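Local coordinates for Rio2 kinase (Chaetomium thermophilum, PDB 4GYI), which is an atypical RIO-type kinase and ATPase of pre-40S ribosomal subunit maturation that binds ADP and magnesium and probably phosphorylates serine and threonine residues, at residues 31-34 with 35-39; 213-216 with 217-221. All coordinates share one frame; numbering follows the deposited sequence.

Interaction 1: 31-34 with 35-39; sequences EIVP and TPLIE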
ATOM      1  N   GLU A  31      14.118 -14.771  13.090  1.00 63.92           N
ATOM      2  CA  GLU A  31      12.767 -15.146  12.665  1.00 72.53           C
ATOM      3  C   GLU A  31      12.019 -16.065  13.643  1.00 67.10           C
ATOM      4  O   GLU A  31      10.806 -15.936  13.828  1.00 59.80           O
ATOM      5  CB  GLU A  31      12.816 -15.791  11.280  1.00 83.34           C
ATOM      6  CG  GLU A  31      11.501 -16.410  10.843  1.00 86.81           C
ATOM      7  CD  GLU A  31      11.070 -15.928   9.477  1.00 81.96           C
ATOM      8  OE1 GLU A  31      11.706 -14.985   8.962  1.00 69.64           O
ATOM      9  OE2 GLU A  31      10.101 -16.494   8.925  1.00 88.54           O
ATOM     10  N   ILE A  32      12.738 -17.008  14.243  1.00 57.10           N
ATOM     11  CA  ILE A  32      12.157 -17.862  15.264  1.00 56.27           C
ATOM     12  C   ILE A  32      12.453 -17.227  16.602  1.00 57.83           C
ATOM     13  O   ILE A  32      13.595 -16.861  16.881  1.00 64.54           O
ATOM     14  CB  ILE A  32      12.741 -19.283  15.242  1.00 62.79           C
ATOM     15  CG1 ILE A  32      12.429 -19.970  13.913  1.00 65.92           C
ATOM     16  CG2 ILE A  32      12.199 -20.113  16.407  1.00 60.04           C
ATOM     17  CD1 ILE A  32      13.260 -21.223  13.673  1.00 73.39           C
ATOM     18  N   VAL A  33      11.418 -17.076  17.421  1.00 47.00           N
ATOM     19  CA  VAL A  33      11.589 -16.505  18.739  1.00 48.87           C
ATOM     20  C   VAL A  33      11.385 -17.597  19.769  1.00 54.64           C
ATOM     21  O   VAL A  33      10.266 -18.087  19.928  1.00 53.26           O
ATOM     22  CB  VAL A  33      10.588 -15.377  19.004  1.00 47.61           C
ATOM     23  CG1 VAL A  33      10.947 -14.674  20.300  1.00 50.99           C
ATOM     24  CG2 VAL A  33      10.605 -14.397  17.873  1.00 45.26           C
ATOM     25  N   PRO A  34      12.473 -17.999  20.454  1.00 54.12           N
ATOM     26  CA  PRO A  34      12.381 -19.070  21.456  1.00 50.77           C
ATOM     27  C   PRO A  34      11.342 -18.779  22.533  1.00 52.93           C
ATOM     28  O   PRO A  34      11.180 -17.633  22.955  1.00 51.52           O
ATOM     29  CB  PRO A  34      13.794 -19.138  22.057  1.00 55.18           C
ATOM     30  CG  PRO A  34      14.560 -17.990  21.460  1.00 65.08           C
ATOM     31  CD  PRO A  34      13.865 -17.593  20.200  1.00 59.00           C
ATOM     32  N   THR A  35      10.636 -19.827  22.943  1.00 52.42           N
ATOM     33  CA  THR A  35       9.621 -19.745  23.988  1.00 57.83           C
ATOM     34  C   THR A  35      10.025 -18.915  25.222  1.00 68.30           C
ATOM     35  O   THR A  35       9.254 -18.059  25.660  1.00 67.37           O
ATOM     36  CB  THR A  35       9.142 -21.156  24.415  1.00 85.99           C
ATOM     37  OG1 THR A  35       8.711 -21.890  23.260  1.00 83.79           O
ATOM     38  CG2 THR A  35       8.003 -21.054  25.412  1.00 87.96           C
ATOM     39  N   PRO A  36      11.229 -19.151  25.785  1.00 71.53           N
ATOM     40  CA  PRO A  36      11.571 -18.344  26.967  1.00 72.77           C
ATOM     41  C   PRO A  36      11.866 -16.871  26.652  1.00 71.04           C
ATOM     42  O   PRO A  36      11.846 -16.040  27.561  1.00 64.89           O
ATOM     43  CB  PRO A  36      12.827 -19.037  27.518  1.00 76.44           C
ATOM     44  CG  PRO A  36      12.783 -20.418  26.948  1.00 79.74           C
ATOM     45  CD  PRO A  36      12.201 -20.237  25.580  1.00 73.55           C
ATOM     46  N   LEU A  37      12.140 -16.547  25.393  1.00 70.04           N
ATOM     47  CA  LEU A  37      12.285 -15.145  25.012  1.00 68.32           C
ATOM     48  C   LEU A  37      10.921 -14.445  24.848  1.00 59.28           C
ATOM     49  O   LEU A  37      10.808 -13.236  25.067  1.00 53.10           O
ATOM     50  CB  LEU A  37      13.125 -15.005  23.744  1.00 70.19           C
ATOM     51  CG  LEU A  37      13.251 -13.587  23.182  1.00 74.68           C
ATOM     52  CD1 LEU A  37      13.833 -12.645  24.222  1.00 72.69           C
ATOM     53  CD2 LEU A  37      14.094 -13.582  21.914  1.00 79.04           C
ATOM     54  N   ILE A  38       9.890 -15.194  24.461  1.00 60.06           N
ATOM     55  CA  ILE A  38       8.539 -14.636  24.421  1.00 63.23           C
ATOM     56  C   ILE A  38       8.174 -14.274  25.848  1.00 64.28           C
ATOM     57  O   ILE A  38       7.686 -13.176  26.123  1.00 41.44           O
ATOM     58  CB  ILE A  38       7.483 -15.661  23.959  1.00 63.56           C
ATOM     59  CG1 ILE A  38       8.008 -16.543  22.825  1.00 62.01           C
ATOM     60  CG2 ILE A  38       6.157 -14.960  23.617  1.00 58.75           C
ATOM     61  CD1 ILE A  38       7.944 -15.933  21.479  1.00 56.41           C
ATOM     62  N   GLU A  39       8.426 -15.221  26.754  1.00 75.61           N
ATOM     63  CA  GLU A  39       8.106 -15.055  28.171  1.00 72.97           C
ATOM     64  C   GLU A  39       8.759 -13.802  28.734  1.00 65.27           C
ATOM     65  O   GLU A  39       8.100 -12.997  29.388  1.00 69.03           O
ATOM     66  CB  GLU A  39       8.533 -16.283  28.985  1.00 74.20           C
ATOM     67  CG  GLU A  39       7.793 -17.573  28.647  1.00 81.85           C
ATOM     68  CD  GLU A  39       8.283 -18.766  29.467  1.00 94.80           C
ATOM     69  OE1 GLU A  39       8.627 -19.806  28.863  1.00101.18           O
ATOM     70  OE2 GLU A  39       8.322 -18.669  30.713  1.00 94.36           O
TER
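Val33 opens the contact, its CG1 meeting the first turn of the helix that starts two residues later. This CG1 lies anti to the backbone N (chi1 -171°), and from there it meets two helix side chains. Val33 CG1 touches Leu37 CD2 at 3.7 Å, the two side chains crossing nearly at a right angle. On Ile38 the same CG1 presses tightly, 3.5 Å from CD1. The Ile38 chain folds back, its CG1 lying beside its own backbone N and the second torsion turning CD1 toward Val33, where it also comes within 3.5 Å of Val33 O.

Pro34 is the N-cap residue, and its carbonyl does the polar work. Pro34 O accepts Ile38 N at 3.1 Å, with the donor close to the extension of the carbonyl bond. It also accepts Leu37 N at 2.8 Å, through a bent N-H and with that donor well above the carbonyl plane. The proline ring runs alongside Leu37, its CG 4.0 Å from Leu37 CB, and both side chains point the same way.

Beyond the two segments, Ile38 packs on Val19 and Val23 of helix 14-26, while the Val33 backbone hydrogen-bonds with Tyr75 of strand 75-77. The contact is thus a strand-to-helix junction in the winged-helix N-terminal domain. One carbonyl anchors two amides of the first helical turn, and apolar packing of Val33 on Leu37 and Ile38 accompanies that polar grip.

Interaction 2: 213-216 with 217-221; sequences DLIA and LILRL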
ATOM      1  N   ASP A 213      -6.077  16.212 -19.098  1.00 36.22           N
ATOM      2  CA  ASP A 213      -5.979  16.232 -17.642  1.00 38.86           C
ATOM      3  C   ASP A 213      -4.949  15.198 -17.096  1.00 32.66           C
ATOM      4  O   ASP A 213      -4.129  15.515 -16.233  1.00 37.31           O
ATOM      5  CB  ASP A 213      -7.369  16.081 -16.998  1.00 38.62           C
ATOM      6  CG  ASP A 213      -8.201  17.374 -17.070  1.00 53.51           C
ATOM      7  OD1 ASP A 213      -7.800  18.328 -17.783  1.00 61.06           O
ATOM      8  OD2 ASP A 213      -9.264  17.437 -16.414  1.00 61.88           O
ATOM      9  N   LEU A 214      -4.971  13.981 -17.618  1.00 35.54           N
ATOM     10  CA  LEU A 214      -4.027  12.952 -17.166  1.00 27.53           C
ATOM     11  C   LEU A 214      -2.583  13.320 -17.494  1.00 32.97           C
ATOM     12  O   LEU A 214      -1.678  13.124 -16.675  1.00 34.03           O
ATOM     13  CB  LEU A 214      -4.392  11.599 -17.768  1.00 29.24           C
ATOM     14  CG  LEU A 214      -5.783  11.128 -17.325  1.00 38.00           C
ATOM     15  CD1 LEU A 214      -6.190   9.875 -18.051  1.00 31.94           C
ATOM     16  CD2 LEU A 214      -5.833  10.919 -15.804  1.00 31.16           C
ATOM     17  N   ILE A 215      -2.376  13.873 -18.685  1.00 34.74           N
ATOM     18  CA  ILE A 215      -1.050  14.303 -19.117  1.00 39.38           C
ATOM     19  C   ILE A 215      -0.555  15.437 -18.238  1.00 35.65           C
ATOM     20  O   ILE A 215       0.592  15.426 -17.790  1.00 40.00           O
ATOM     21  CB  ILE A 215      -1.046  14.764 -20.589  1.00 36.84           C
ATOM     22  CG1 ILE A 215      -1.325  13.576 -21.513  1.00 40.13           C
ATOM     23  CG2 ILE A 215       0.279  15.419 -20.944  1.00 37.05           C
ATOM     24  CD1 ILE A 215      -0.385  12.380 -21.310  1.00 36.82           C
ATOM     25  N   ALA A 216      -1.417  16.417 -17.976  1.00 38.04           N
ATOM     26  CA  ALA A 216      -1.049  17.483 -17.042  1.00 34.31           C
ATOM     27  C   ALA A 216      -0.640  16.902 -15.669  1.00 36.76           C
ATOM     28  O   ALA A 216       0.324  17.362 -15.056  1.00 40.19           O
ATOM     29  CB  ALA A 216      -2.187  18.536 -16.900  1.00 36.64           C
ATOM     30  N   LEU A 217      -1.345  15.873 -15.201  1.00 39.35           N
ATOM     31  CA  LEU A 217      -0.953  15.226 -13.948  1.00 42.64           C
ATOM     32  C   LEU A 217       0.464  14.639 -13.982  1.00 30.38           C
ATOM     33  O   LEU A 217       1.222  14.800 -13.031  1.00 33.95           O
ATOM     34  CB  LEU A 217      -1.945  14.135 -13.530  1.00 37.44           C
ATOM     35  CG  LEU A 217      -3.164  14.608 -12.754  1.00 47.99           C
ATOM     36  CD1 LEU A 217      -4.040  13.425 -12.399  1.00 39.26           C
ATOM     37  CD2 LEU A 217      -2.735  15.366 -11.513  1.00 45.13           C
ATOM     38  N   ILE A 218       0.807  13.940 -15.056  1.00 32.23           N
ATOM     39  CA  ILE A 218       2.144  13.346 -15.153  1.00 30.86           C
ATOM     40  C   ILE A 218       3.200  14.435 -15.170  1.00 33.39           C
ATOM     41  O   ILE A 218       4.226  14.320 -14.502  1.00 35.84           O
ATOM     42  CB  ILE A 218       2.299  12.508 -16.404  1.00 36.20           C
ATOM     43  CG1 ILE A 218       1.425  11.262 -16.300  1.00 31.83           C
ATOM     44  CG2 ILE A 218       3.784  12.136 -16.624  1.00 32.08           C
ATOM     45  CD1 ILE A 218       1.194  10.582 -17.641  1.00 32.27           C
ATOM     46  N   LEU A 219       2.922  15.505 -15.914  1.00 37.18           N
ATOM     47  CA  LEU A 219       3.819  16.642 -15.966  1.00 43.70           C
ATOM     48  C   LEU A 219       3.855  17.381 -14.627  1.00 43.40           C
ATOM     49  O   LEU A 219       4.916  17.802 -14.185  1.00 41.66           O
ATOM     50  CB  LEU A 219       3.450  17.585 -17.111  1.00 36.99           C
ATOM     51  CG  LEU A 219       3.589  16.971 -18.511  1.00 45.99           C
ATOM     52  CD1 LEU A 219       3.225  17.984 -19.603  1.00 41.25           C
ATOM     53  CD2 LEU A 219       4.996  16.423 -18.755  1.00 44.71           C
ATOM     54  N   ARG A 220       2.711  17.520 -13.965  1.00 39.69           N
ATOM     55  CA  ARG A 220       2.717  18.170 -12.653  1.00 36.33           C
ATOM     56  C   ARG A 220       3.534  17.364 -11.650  1.00 37.28           C
ATOM     57  O   ARG A 220       4.331  17.933 -10.896  1.00 43.64           O
ATOM     58  CB  ARG A 220       1.302  18.418 -12.115  1.00 38.10           C
ATOM     59  CG  ARG A 220       1.308  19.202 -10.807  1.00 38.67           C
ATOM     60  CD  ARG A 220      -0.094  19.569 -10.310  1.00 38.26           C
ATOM     61  NE  ARG A 220       0.001  20.264  -9.026  1.00 51.25           N
ATOM     62  CZ  ARG A 220      -0.946  20.287  -8.087  1.00 58.47           C
ATOM     63  NH1 ARG A 220      -2.112  19.659  -8.259  1.00 39.55           N
ATOM     64  NH2 ARG A 220      -0.719  20.952  -6.961  1.00 63.54           N
ATOM     65  N   LEU A 221       3.337  16.043 -11.634  1.00 31.33           N
ATOM     66  CA  LEU A 221       4.151  15.171 -10.789  1.00 26.10           C
ATOM     67  C   LEU A 221       5.645  15.378 -11.068  1.00 34.91           C
ATOM     68  O   LEU A 221       6.438  15.540 -10.142  1.00 39.64           O
ATOM     69  CB  LEU A 221       3.774  13.705 -10.987  1.00 31.90           C
ATOM     70  CG  LEU A 221       2.537  13.139 -10.281  1.00 35.71           C
ATOM     71  CD1 LEU A 221       2.265  11.745 -10.794  1.00 44.70           C
ATOM     72  CD2 LEU A 221       2.722  13.093  -8.763  1.00 30.08           C
TER
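Ile215 and Leu219 meet as an i to i+4 pair along helix 207-223 of the RIO kinase domain, a contact made within one continuous alpha-helix. Ile215 CG2 lies 4.1 Å from Leu219 CD1, the two side chains running alongside each other in the same direction. Leu219 CG stands beside its own backbone N (chi1 -64°), which leans the side chain back over the preceding turn and brings Leu219 CG to 3.4 Å from Ile215 O. A looser touch joins Ile215 CD1 to Ile218 CD1 at 4.4 Å.

Four successive backbone bonds carry the turn. Leu217 N donates to Asp213 O and Ile218 N to Leu214 O; Leu219 N reaches Ile215 O at 3.0 Å with an almost straight N-H (169°), and Arg220 N reaches Ala216 O at 2.6 Å. The Arg220 side chain is extended from CG to NE and leads away from this turn to a cation-pi contact with Phe175.

Around the helix, Ile218 and Leu219 rest on Phe274 of helix 270-289, and Leu214 meets Phe285 of that same helix. Leu214 also packs on Pro254 and Leu217 on Ile256, both of strand 250-256, so this amphipathic helix packs against both helix 270-289 and strand 250-256 of the kinase domain.

Interactions 1 and 2 illustrate the same backbone logic at two stages of a helix: 31-39 captures its start, where a strand hands over to the first turn, and 213-221 its regular interior. They belong to different parts of the protein, the N-terminal domain and the RIO kinase domain, on opposite sides of the chain's centre. Their centres are 51 Å apart and their nearest atoms about 34 Å, so neither touches the other. Interaction 1 lies away from the nucleotide site. Interaction 2 is nearer: the Leu214 side chain is about 10 Å from that of magnesium-binding Asn235 and about 13 Å from the bound ADP, near the site but not in contact with the nucleotide.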